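Local coordinates for protein prepilin (Salmonella typhi, PDB 3FHV) that probably builds the type IVb pilus as its pilin subunit and takes part in adhesion through an interaction with the host chloride channel CFTR, at residues Glu10-Gln15 against Ile104-Met108; Met25-Asp29 against Gly84-Gly88; Thr34-Thr40 against Ile73-Pro77; Phe89-Lys95 against Asn148-Tyr154. Numbering follows the deposited sequence.

Interaction 1 (Glu10-Gln15 against Ile104-Met108)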
loop_
_atom_site.group_PDB
_atom_site.type_symbol
_atom_site.label_atom_id
_atom_site.label_comp_id
_atom_site.label_asym_id
_atom_site.label_seq_id
_atom_site.Cartn_x
_atom_site.Cartn_y
_atom_site.Cartn_z
ATOM N N GLU A 10 -1.483 -12.314 2.110
ATOM C CA GLU A 10 -0.450 -12.656 1.151
ATOM C C GLU A 10 -0.799 -12.162 -0.250
ATOM O O GLU A 10 0.037 -11.558 -0.933
ATOM C CB GLU A 10 -0.237 -14.174 1.148
ATOM C CG GLU A 10 0.345 -14.746 2.452
ATOM C CD GLU A 10 -0.604 -14.646 3.654
ATOM O OE1 GLU A 10 -1.839 -14.657 3.462
ATOM O OE2 GLU A 10 -0.111 -14.577 4.799
ATOM N N LEU A 11 -2.036 -12.408 -0.673
ATOM C CA LEU A 11 -2.490 -11.990 -1.994
ATOM C C LEU A 11 -2.406 -10.470 -2.127
ATOM O O LEU A 11 -1.899 -9.937 -3.117
ATOM C CB LEU A 11 -3.928 -12.452 -2.222
ATOM C CG LEU A 11 -4.505 -12.203 -3.614
ATOM C CD1 LEU A 11 -3.777 -13.057 -4.645
ATOM C CD2 LEU A 11 -5.986 -12.543 -3.612
ATOM N N THR A 12 -2.902 -9.776 -1.113
ATOM C CA THR A 12 -2.878 -8.323 -1.106
ATOM C C THR A 12 -1.440 -7.804 -1.117
ATOM O O THR A 12 -1.148 -6.774 -1.738
ATOM C CB THR A 12 -3.613 -7.777 0.135
ATOM O OG1 THR A 12 -4.970 -8.236 0.104
ATOM C CG2 THR A 12 -3.596 -6.236 0.151
ATOM N N ASN A 13 -0.546 -8.517 -0.436
ATOM C CA ASN A 13 0.854 -8.104 -0.378
ATOM C C ASN A 13 1.511 -8.155 -1.748
ATOM O O ASN A 13 2.210 -7.222 -2.137
ATOM C CB ASN A 13 1.654 -8.970 0.616
ATOM C CG ASN A 13 1.489 -8.509 2.057
ATOM O OD1 ASN A 13 1.198 -7.342 2.313
ATOM N ND2 ASN A 13 1.705 -9.418 3.002
ATOM N N TYR A 14 1.288 -9.240 -2.487
ATOM C CA TYR A 14 1.888 -9.353 -3.811
ATOM C C TYR A 14 1.272 -8.350 -4.776
ATOM O O TYR A 14 1.967 -7.766 -5.597
ATOM C CB TYR A 14 1.718 -10.774 -4.364
ATOM C CG TYR A 14 2.390 -11.821 -3.503
ATOM C CD1 TYR A 14 3.717 -11.665 -3.093
ATOM C CD2 TYR A 14 1.687 -12.937 -3.060
ATOM C CE1 TYR A 14 4.324 -12.600 -2.246
ATOM C CE2 TYR A 14 2.281 -13.871 -2.220
ATOM C CZ TYR A 14 3.592 -13.694 -1.813
ATOM O OH TYR A 14 4.163 -14.595 -0.952
ATOM N N GLN A 15 -0.035 -8.146 -4.674
ATOM C CA GLN A 15 -0.705 -7.220 -5.573
ATOM C C GLN A 15 -0.222 -5.790 -5.358
ATOM O O GLN A 15 0.068 -5.077 -6.327
ATOM C CB GLN A 15 -2.229 -7.324 -5.403
ATOM C CG GLN A 15 -2.804 -8.615 -5.988
ATOM C CD GLN A 15 -4.268 -8.829 -5.645
ATOM O OE1 GLN A 15 -4.955 -7.905 -5.236
ATOM N NE2 GLN A 15 -4.750 -10.056 -5.820
ATOM N N ILE A 104 -3.480 -18.337 -3.668
ATOM C CA ILE A 104 -2.733 -17.198 -4.173
ATOM C C ILE A 104 -2.650 -17.186 -5.701
ATOM O O ILE A 104 -2.861 -16.144 -6.332
ATOM C CB ILE A 104 -1.309 -17.173 -3.592
ATOM C CG1 ILE A 104 -1.375 -17.006 -2.065
ATOM C CG2 ILE A 104 -0.511 -16.029 -4.213
ATOM C CD1 ILE A 104 -0.034 -17.247 -1.369
ATOM N N SER A 105 -2.344 -18.332 -6.300
ATOM C CA SER A 105 -2.236 -18.380 -7.749
ATOM C C SER A 105 -3.577 -18.057 -8.406
ATOM O O SER A 105 -3.627 -17.277 -9.359
ATOM C CB SER A 105 -1.719 -19.754 -8.218
ATOM O OG SER A 105 -2.623 -20.789 -7.888
ATOM N N THR A 106 -4.667 -18.631 -7.900
ATOM C CA THR A 106 -5.967 -18.345 -8.494
ATOM C C THR A 106 -6.375 -16.905 -8.218
ATOM O O THR A 106 -6.965 -16.244 -9.072
ATOM C CB THR A 106 -7.064 -19.309 -7.991
ATOM O OG1 THR A 106 -7.166 -19.243 -6.561
ATOM C CG2 THR A 106 -6.731 -20.735 -8.411
ATOM N N GLY A 107 -6.045 -16.414 -7.031
ATOM C CA GLY A 107 -6.379 -15.040 -6.690
ATOM C C GLY A 107 -5.700 -14.031 -7.605
ATOM O O GLY A 107 -6.324 -13.057 -8.043
ATOM N N MET A 108 -4.422 -14.259 -7.900
ATOM C CA MET A 108 -3.667 -13.358 -8.769
ATOM C C MET A 108 -4.221 -13.435 -10.193
ATOM O O MET A 108 -4.199 -12.448 -10.930
ATOM C CB MET A 108 -2.172 -13.716 -8.762
ATOM C CG MET A 108 -1.457 -13.505 -7.414
ATOM S SD MET A 108 -1.436 -11.790 -6.793
ATOM C CE MET A 108 -0.278 -11.050 -7.931
#
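Apolar side chains carry most of this helix-to-helix contact. Leu11 sits in the middle. Its CD1 meets Met108 SD at 3.4 Å and lies 4.4 Å from Ile104 CG2. Tyr14 packs on the same two residues, Ile104 and Met108: its CD2 is 4.0 Å from Ile104 CG2, and its CB is 4.1 Å from Met108 CE. The two axes approach to 9.9 Å and cross at -49°. In the pilin fold, the N-terminal helix packs along one face of the antiparallel sheet. Here helix 98-111 lies beside helix 8-25 on that face, and Ile104 and Met108 also touch Phe152 of strand 148-154. Close backbone packing comes at Gly107, whose C is 3.7 Å from Leu11 CD1. A CB there would clash with Leu11 CD2. Polar groups play a lesser part. Gln15 packs through its aliphatic portion, with CG 3.5 Å from Met108 SD. Glu10 brings CB to 4.0 Å from Ile104 CD1, while its carboxylate turns away to Ser68. The Tyr14 hydroxyl bonds to Thr93.

Interaction 2 (Met25-Asp29 against Gly84-Gly88)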
loop_
_atom_site.group_PDB
_atom_site.type_symbol
_atom_site.label_atom_id
_atom_site.label_comp_id
_atom_site.label_asym_id
_atom_site.label_seq_id
_atom_site.Cartn_x
_atom_site.Cartn_y
_atom_site.Cartn_z
ATOM N N MET A 25 9.047 1.932 -11.264
ATOM C CA MET A 25 9.676 1.760 -12.569
ATOM C C MET A 25 9.331 2.854 -13.572
ATOM O O MET A 25 10.117 3.146 -14.473
ATOM C CB MET A 25 9.334 0.381 -13.146
ATOM C CG MET A 25 9.979 -0.775 -12.394
ATOM S SD MET A 25 11.788 -0.678 -12.371
ATOM C CE MET A 25 12.057 0.329 -10.973
ATOM N N LYS A 26 8.163 3.465 -13.419
ATOM C CA LYS A 26 7.762 4.535 -14.326
ATOM C C LYS A 26 8.723 5.717 -14.211
ATOM O O LYS A 26 8.810 6.548 -15.116
ATOM C CB LYS A 26 6.337 4.999 -14.012
ATOM C CG LYS A 26 5.276 3.987 -14.380
ATOM C CD LYS A 26 3.878 4.535 -14.151
ATOM C CE LYS A 26 2.826 3.526 -14.588
ATOM N NZ LYS A 26 1.447 4.005 -14.310
ATOM N N GLY A 27 9.445 5.779 -13.096
ATOM C CA GLY A 27 10.383 6.865 -12.880
ATOM C C GLY A 27 11.817 6.561 -13.274
ATOM O O GLY A 27 12.669 7.447 -13.230
ATOM N N VAL A 28 12.096 5.319 -13.653
ATOM C CA VAL A 28 13.450 4.951 -14.049
ATOM C C VAL A 28 13.618 5.055 -15.558
ATOM O O VAL A 28 12.798 4.555 -16.325
ATOM C CB VAL A 28 13.817 3.514 -13.595
ATOM C CG1 VAL A 28 13.622 3.384 -12.094
ATOM C CG2 VAL A 28 12.978 2.491 -14.334
ATOM N N ASP A 29 14.687 5.721 -15.976
ATOM C CA ASP A 29 14.974 5.898 -17.391
ATOM C C ASP A 29 16.476 6.010 -17.601
ATOM O O ASP A 29 17.155 6.734 -16.879
ATOM C CB ASP A 29 14.280 7.158 -17.910
ATOM C CG ASP A 29 12.774 7.068 -17.820
ATOM O OD1 ASP A 29 12.183 6.223 -18.528
ATOM O OD2 ASP A 29 12.182 7.838 -17.037
ATOM N N GLY A 84 14.573 1.355 -25.627
ATOM C CA GLY A 84 13.398 2.202 -25.551
ATOM C C GLY A 84 12.978 2.488 -24.121
ATOM O O GLY A 84 13.596 3.304 -23.435
ATOM N N PHE A 85 11.923 1.814 -23.673
ATOM C CA PHE A 85 11.411 1.992 -22.318
ATOM C C PHE A 85 11.690 0.744 -21.485
ATOM O O PHE A 85 12.035 -0.307 -22.026
ATOM C CB PHE A 85 9.903 2.265 -22.359
ATOM C CG PHE A 85 9.311 2.623 -21.024
ATOM C CD1 PHE A 85 9.699 3.785 -20.365
ATOM C CD2 PHE A 85 8.364 1.797 -20.425
ATOM C CE1 PHE A 85 9.153 4.120 -19.126
ATOM C CE2 PHE A 85 7.811 2.123 -19.187
ATOM C CZ PHE A 85 8.207 3.286 -18.537
ATOM N N ASN A 86 11.540 0.869 -20.170
ATOM C CA ASN A 86 11.777 -0.246 -19.258
ATOM C C ASN A 86 10.865 -1.424 -19.580
ATOM O O ASN A 86 9.687 -1.242 -19.886
ATOM C CB ASN A 86 11.529 0.188 -17.810
ATOM C CG ASN A 86 12.278 1.451 -17.439
ATOM O OD1 ASN A 86 13.506 1.503 -17.508
ATOM N ND2 ASN A 86 11.537 2.480 -17.042
ATOM N N ASN A 87 11.414 -2.633 -19.507
ATOM C CA ASN A 87 10.631 -3.832 -19.775
ATOM C C ASN A 87 9.820 -4.197 -18.537
ATOM O O ASN A 87 9.267 -3.320 -17.874
ATOM C CB ASN A 87 11.546 -4.993 -20.171
ATOM C CG ASN A 87 12.198 -4.779 -21.520
ATOM O OD1 ASN A 87 11.516 -4.609 -22.531
ATOM N ND2 ASN A 87 13.524 -4.786 -21.546
ATOM N N GLY A 88 9.753 -5.484 -18.219
ATOM C CA GLY A 88 8.987 -5.894 -17.058
ATOM C C GLY A 88 9.823 -6.407 -15.904
ATOM O O GLY A 88 11.039 -6.222 -15.858
#
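Asn86 has the most surface buried here, and its amide makes the one hydrogen bond between the two segments. Its CA-to-CB bond points toward the 25-29 segment. Asn86 ND2 donates to Val28 O at 2.5 Å, with a nearly straight N-H...O angle of 173°. Met25 O is also close to Asn86 ND2, at 3.0 Å, but the angle is too poor for a bond. Met25 O instead accepts from Val28 N at 3.1 Å, which closes a type I beta turn from Met25 to Val28. The turn starts at the last residue of helix 8-25, the N-terminal helix of this pilin domain. The 84-88 segment leads into strand 88-96, and Gly88 already pairs by backbone hydrogen bonds with Asp78. The contact thus joins the end of the helix to a connection between two sheet strands, at the surface of the domain. Phe85 has the second largest buried area. The edge of its ring faces the turn, with Phe85 CZ 4.4 Å from Lys26 CA. Phe85 CE1 is 3.7 Å from Asp29 OD1. Phe85 is exposed and poorly ordered, so its packing is less certain than the Asn86 bond. Val28 CG2 comes very close to Asn86 ND2, 3.1 Å.

Interaction 3 (Thr34-Thr40 against Ile73-Pro77)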
loop_
_atom_site.group_PDB
_atom_site.type_symbol
_atom_site.label_atom_id
_atom_site.label_comp_id
_atom_site.label_asym_id
_atom_site.label_seq_id
_atom_site.Cartn_x
_atom_site.Cartn_y
_atom_site.Cartn_z
ATOM N N THR A 34 19.941 -4.978 -12.473
ATOM C CA THR A 34 20.590 -6.159 -13.030
ATOM C C THR A 34 20.507 -7.358 -12.087
ATOM O O THR A 34 21.041 -8.425 -12.378
ATOM C CB THR A 34 22.074 -5.878 -13.354
ATOM O OG1 THR A 34 22.780 -5.560 -12.152
ATOM C CG2 THR A 34 22.193 -4.712 -14.321
ATOM N N SER A 35 19.847 -7.183 -10.950
ATOM C CA SER A 35 19.704 -8.285 -10.004
ATOM C C SER A 35 18.504 -8.066 -9.097
ATOM O O SER A 35 18.155 -6.926 -8.770
ATOM C CB SER A 35 20.958 -8.435 -9.142
ATOM O OG SER A 35 20.998 -7.448 -8.128
ATOM N N GLY A 36 17.880 -9.165 -8.690
ATOM C CA GLY A 36 16.734 -9.063 -7.808
ATOM C C GLY A 36 17.130 -8.514 -6.448
ATOM O O GLY A 36 16.373 -7.776 -5.828
ATOM N N ALA A 37 18.325 -8.866 -5.984
ATOM C CA ALA A 37 18.791 -8.388 -4.689
ATOM C C ALA A 37 18.745 -6.868 -4.607
ATOM O O ALA A 37 18.285 -6.310 -3.610
ATOM C CB ALA A 37 20.205 -8.878 -4.428
ATOM N N LYS A 38 19.209 -6.197 -5.658
ATOM C CA LYS A 38 19.230 -4.735 -5.676
ATOM C C LYS A 38 17.856 -4.118 -5.867
ATOM O O LYS A 38 17.504 -3.138 -5.215
ATOM C CB LYS A 38 20.159 -4.229 -6.782
ATOM C CG LYS A 38 20.225 -2.714 -6.884
ATOM C CD LYS A 38 20.759 -2.111 -5.591
ATOM C CE LYS A 38 20.948 -0.603 -5.699
ATOM N NZ LYS A 38 21.494 -0.064 -4.423
ATOM N N MET A 39 17.082 -4.685 -6.780
ATOM C CA MET A 39 15.744 -4.177 -7.054
ATOM C C MET A 39 14.846 -4.333 -5.827
ATOM O O MET A 39 14.048 -3.438 -5.509
ATOM C CB MET A 39 15.142 -4.925 -8.250
ATOM C CG MET A 39 13.756 -4.447 -8.656
ATOM S SD MET A 39 13.238 -5.172 -10.223
ATOM C CE MET A 39 11.969 -4.000 -10.714
ATOM N N THR A 40 14.985 -5.468 -5.146
ATOM C CA THR A 40 14.181 -5.749 -3.961
ATOM C C THR A 40 14.583 -4.820 -2.812
ATOM O O THR A 40 13.729 -4.308 -2.097
ATOM C CB THR A 40 14.319 -7.231 -3.543
ATOM O OG1 THR A 40 13.795 -8.071 -4.584
ATOM C CG2 THR A 40 13.546 -7.510 -2.252
ATOM N N ILE A 73 11.138 -13.743 -0.883
ATOM C CA ILE A 73 10.381 -13.069 -1.937
ATOM C C ILE A 73 11.422 -12.216 -2.656
ATOM O O ILE A 73 12.183 -11.491 -2.011
ATOM C CB ILE A 73 9.294 -12.111 -1.375
ATOM C CG1 ILE A 73 8.234 -12.892 -0.590
ATOM C CG2 ILE A 73 8.617 -11.349 -2.535
ATOM C CD1 ILE A 73 7.252 -12.000 0.147
ATOM N N VAL A 74 11.471 -12.315 -3.978
ATOM C CA VAL A 74 12.417 -11.520 -4.750
ATOM C C VAL A 74 11.738 -10.850 -5.945
ATOM O O VAL A 74 11.013 -11.499 -6.706
ATOM C CB VAL A 74 13.590 -12.380 -5.280
ATOM C CG1 VAL A 74 14.590 -11.487 -6.017
ATOM C CG2 VAL A 74 14.274 -13.115 -4.126
ATOM N N VAL A 75 11.955 -9.544 -6.076
ATOM C CA VAL A 75 11.427 -8.762 -7.188
ATOM C C VAL A 75 12.638 -8.585 -8.085
ATOM O O VAL A 75 13.652 -8.024 -7.664
ATOM C CB VAL A 75 10.927 -7.376 -6.737
ATOM C CG1 VAL A 75 10.460 -6.567 -7.952
ATOM C CG2 VAL A 75 9.772 -7.543 -5.742
ATOM N N ALA A 76 12.543 -9.068 -9.319
ATOM C CA ALA A 76 13.681 -8.992 -10.223
ATOM C C ALA A 76 13.317 -8.539 -11.630
ATOM O O ALA A 76 12.214 -8.785 -12.116
ATOM C CB ALA A 76 14.383 -10.351 -10.276
ATOM N N PRO A 77 14.260 -7.861 -12.304
ATOM C CA PRO A 77 14.030 -7.376 -13.663
ATOM C C PRO A 77 13.908 -8.557 -14.615
ATOM O O PRO A 77 14.554 -9.584 -14.422
ATOM C CB PRO A 77 15.274 -6.540 -13.939
ATOM C CG PRO A 77 16.347 -7.309 -13.197
ATOM C CD PRO A 77 15.652 -7.604 -11.878
#
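The start of helix 36-45 packs against the backbone edge of strand 72-78 in the antiparallel sheet. The short axes come within 6.3 Å at 103°, so the helix lies almost square to the strand. Gly36 makes the tight approach. Its CA is 3.3 Å from Val75 O, a CA-H...O contact, and 3.6 Å from Ala76 CB. A CB on Gly36 would clash with Val74 CG1. One turn on, Thr40 makes the polar link. Val75 N donates to Thr40 OG1 at 2.8 Å. In this pilin domain Val74 and Ala76 pair with Thr92 and Thr90 of strand 88-96, while Val75 N and O point to the other edge, where the helix lies. On that edge Ile73 pairs with Leu65 of strand 62-66, and two residues on Thr40 takes over. Met39 is buried on the side toward helix 8-25. Its SD lies 3.8 Å from both Val75 CG1 and Pro77 CD, and its side chain also reaches Phe89. Pro77 packs against the residues leading into the helix, with CD 4.0 Å from Ser35 C. Ser35 is the N-cap: Lys38 N donates to Ser35 OG at 3.3 Å, while the Ser35 CA-to-CB bond points away from the strand.

Interaction 4 (Phe89-Lys95 against Asn148-Tyr154)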
loop_
_atom_site.group_PDB
_atom_site.type_symbol
_atom_site.label_atom_id
_atom_site.label_comp_id
_atom_site.label_asym_id
_atom_site.label_seq_id
_atom_site.Cartn_x
_atom_site.Cartn_y
_atom_site.Cartn_z
ATOM N N PHE A 89 9.154 -7.048 -14.956
ATOM C CA PHE A 89 9.817 -7.605 -13.789
ATOM C C PHE A 89 8.975 -8.773 -13.314
ATOM O O PHE A 89 7.859 -8.977 -13.795
ATOM C CB PHE A 89 9.937 -6.547 -12.680
ATOM C CG PHE A 89 8.614 -6.043 -12.169
ATOM C CD1 PHE A 89 7.979 -6.660 -11.093
ATOM C CD2 PHE A 89 7.994 -4.949 -12.773
ATOM C CE1 PHE A 89 6.747 -6.192 -10.626
ATOM C CE2 PHE A 89 6.769 -4.479 -12.316
ATOM C CZ PHE A 89 6.143 -5.103 -11.238
ATOM N N THR A 90 9.522 -9.546 -12.386
ATOM C CA THR A 90 8.814 -10.683 -11.826
ATOM C C THR A 90 8.845 -10.587 -10.309
ATOM O O THR A 90 9.747 -9.978 -9.735
ATOM C CB THR A 90 9.476 -12.036 -12.200
ATOM O OG1 THR A 90 10.852 -12.025 -11.791
ATOM C CG2 THR A 90 9.383 -12.298 -13.695
ATOM N N ILE A 91 7.836 -11.166 -9.666
ATOM C CA ILE A 91 7.799 -11.233 -8.210
ATOM C C ILE A 91 7.751 -12.732 -7.964
ATOM O O ILE A 91 6.780 -13.397 -8.336
ATOM C CB ILE A 91 6.534 -10.596 -7.594
ATOM C CG1 ILE A 91 6.504 -9.090 -7.879
ATOM C CG2 ILE A 91 6.531 -10.828 -6.067
ATOM C CD1 ILE A 91 5.305 -8.384 -7.254
ATOM N N THR A 92 8.813 -13.257 -7.367
ATOM C CA THR A 92 8.912 -14.678 -7.073
ATOM C C THR A 92 8.756 -14.882 -5.576
ATOM O O THR A 92 9.350 -14.150 -4.786
ATOM C CB THR A 92 10.296 -15.241 -7.494
ATOM O OG1 THR A 92 10.471 -15.070 -8.903
ATOM C CG2 THR A 92 10.406 -16.732 -7.154
ATOM N N THR A 93 7.957 -15.871 -5.184
ATOM C CA THR A 93 7.783 -16.173 -3.765
ATOM C C THR A 93 8.014 -17.676 -3.597
ATOM O O THR A 93 7.408 -18.489 -4.297
ATOM C CB THR A 93 6.388 -15.736 -3.263
ATOM O OG1 THR A 93 6.266 -16.049 -1.868
ATOM C CG2 THR A 93 5.274 -16.412 -4.067
ATOM N N ASN A 94 8.900 -18.023 -2.665
ATOM C CA ASN A 94 9.311 -19.408 -2.419
ATOM C C ASN A 94 8.738 -20.155 -1.216
ATOM O O ASN A 94 8.286 -19.556 -0.241
ATOM C CB ASN A 94 10.836 -19.450 -2.308
ATOM C CG ASN A 94 11.523 -18.942 -3.548
ATOM O OD1 ASN A 94 11.585 -19.635 -4.558
ATOM N ND2 ASN A 94 12.036 -17.717 -3.484
ATOM N N LYS A 95 8.803 -21.483 -1.307
ATOM C CA LYS A 95 8.353 -22.384 -0.258
ATOM C C LYS A 95 6.922 -22.131 0.189
ATOM O O LYS A 95 6.602 -22.199 1.378
ATOM C CB LYS A 95 9.310 -22.292 0.941
ATOM C CG LYS A 95 10.767 -22.603 0.574
ATOM C CD LYS A 95 11.636 -22.721 1.809
ATOM C CE LYS A 95 12.951 -23.419 1.504
ATOM N NZ LYS A 95 13.743 -23.648 2.753
ATOM N N ASN A 148 6.267 -25.032 -2.999
ATOM C CA ASN A 148 5.927 -24.314 -4.221
ATOM C C ASN A 148 6.611 -22.974 -4.432
ATOM O O ASN A 148 6.809 -22.204 -3.487
ATOM C CB ASN A 148 4.410 -24.110 -4.289
ATOM C CG ASN A 148 3.653 -25.417 -4.356
ATOM O OD1 ASN A 148 3.719 -26.128 -5.354
ATOM N ND2 ASN A 148 2.926 -25.745 -3.286
ATOM N N THR A 149 6.984 -22.718 -5.685
ATOM C CA THR A 149 7.590 -21.454 -6.085
ATOM C C THR A 149 6.584 -20.803 -7.037
ATOM O O THR A 149 6.220 -21.391 -8.049
ATOM C CB THR A 149 8.913 -21.658 -6.860
ATOM O OG1 THR A 149 9.853 -22.343 -6.031
ATOM C CG2 THR A 149 9.509 -20.308 -7.278
ATOM N N LEU A 150 6.133 -19.600 -6.704
ATOM C CA LEU A 150 5.184 -18.882 -7.545
ATOM C C LEU A 150 5.900 -17.681 -8.136
ATOM O O LEU A 150 6.707 -17.036 -7.462
ATOM C CB LEU A 150 3.972 -18.408 -6.723
ATOM C CG LEU A 150 3.019 -19.465 -6.136
ATOM C CD1 LEU A 150 1.914 -18.783 -5.314
ATOM C CD2 LEU A 150 2.403 -20.265 -7.265
ATOM N N VAL A 151 5.640 -17.402 -9.407
ATOM C CA VAL A 151 6.245 -16.242 -10.048
ATOM C C VAL A 151 5.153 -15.435 -10.733
ATOM O O VAL A 151 4.333 -15.986 -11.461
ATOM C CB VAL A 151 7.305 -16.639 -11.107
ATOM C CG1 VAL A 151 7.984 -15.384 -11.643
ATOM C CG2 VAL A 151 8.340 -17.570 -10.497
ATOM N N PHE A 152 5.141 -14.130 -10.479
ATOM C CA PHE A 152 4.155 -13.246 -11.079
ATOM C C PHE A 152 4.886 -12.288 -12.020
ATOM O O PHE A 152 5.773 -11.542 -11.598
ATOM C CB PHE A 152 3.414 -12.482 -9.976
ATOM C CG PHE A 152 2.942 -13.364 -8.850
ATOM C CD1 PHE A 152 2.107 -14.451 -9.101
ATOM C CD2 PHE A 152 3.340 -13.116 -7.541
ATOM C CE1 PHE A 152 1.678 -15.285 -8.061
ATOM C CE2 PHE A 152 2.922 -13.934 -6.499
ATOM C CZ PHE A 152 2.086 -15.025 -6.754
ATOM N N ASN A 153 4.508 -12.315 -13.294
ATOM C CA ASN A 153 5.096 -11.423 -14.286
ATOM C C ASN A 153 4.205 -10.221 -14.580
ATOM O O ASN A 153 3.054 -10.169 -14.146
ATOM C CB ASN A 153 5.397 -12.183 -15.579
ATOM C CG ASN A 153 6.642 -13.043 -15.473
ATOM O OD1 ASN A 153 6.575 -14.207 -15.076
ATOM N ND2 ASN A 153 7.787 -12.472 -15.827
ATOM N N TYR A 154 4.743 -9.258 -15.321
ATOM C CA TYR A 154 4.224 -7.896 -15.302
ATOM C C TYR A 154 4.704 -7.105 -16.514
ATOM O O TYR A 154 5.895 -6.823 -16.652
ATOM C CB TYR A 154 4.638 -7.183 -14.012
ATOM C CG TYR A 154 3.793 -7.547 -12.813
ATOM C CD1 TYR A 154 2.470 -7.139 -12.722
ATOM C CD2 TYR A 154 4.319 -8.300 -11.772
ATOM C CE1 TYR A 154 1.693 -7.469 -11.627
ATOM C CE2 TYR A 154 3.551 -8.636 -10.673
ATOM C CZ TYR A 154 2.239 -8.218 -10.606
ATOM O OH TYR A 154 1.470 -8.549 -9.514
HETATM O O HOH W 1 10.118 -23.279 -3.282
#
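The face turned to the helices has an apolar core of Phe89, Ile91, Leu150, Phe152 and Tyr154. The Phe89 and Tyr154 rings are nearly parallel, at 19°, but slid apart, with centroids 4.9 Å from each other. Tyr154 CB sits over the Phe89 face, 3.9 Å from the ring centroid, in a CH-pi contact. Ile91 CD1 touches Tyr154 CE2 at 3.9 Å, and Ile91 CB is 4.1 Å from Phe152 CD2. Helices 8-25 and 98-111 cover this face. Thr93 OG1, also there, bonds to Tyr14 OH. Both strands belong to the antiparallel sheet of the pilin domain, and 148-154 lies between strands 88-96 and 116-119. Ile91 and Phe152 form a hydrogen-bonded pair: Ile91 N to Phe152 O is 2.9 Å, and Phe152 N to Ile91 O is 2.8 Å. Thr93 and Leu150 form the next, with Thr93 N to Leu150 O at 2.8 Å and Leu150 N to Thr93 O at 2.9 Å. Between them Thr92 and Val151 are a non-hydrogen-bonded pair on the other face, where Thr92 OG1 is 3.7 Å from Val151 CG2. At the polar end, a water bridges Lys95 N at 3.0 Å and Thr149 OG1 at 2.9 Å. Asn148 OD1 bonds outward to Thr139.

Overall arrangement
Interaction 4 lies nearest the centre of the chain and pairs two sheet strands by backbone hydrogen bonds. Interaction 1 joins the two helices that cover one face of that sheet; interaction 3 fixes a third helix to the edge of strand 72-78. Interaction 1 is mostly apolar and meets interaction 4 through Tyr14 and Met108, which pack on Phe152. Interaction 3 mixes close backbone contact, one threonine bond and apolar packing of Met39 on Val75 and Pro77. Its strand 72-78 neighbours strand 88-96 of interaction 4. Interaction 2 is the surface contact, small and held by one amide bond. Its 25-29 segment starts at the last residue of helix 8-25, which also carries interaction 1, and Met25 touches Met39.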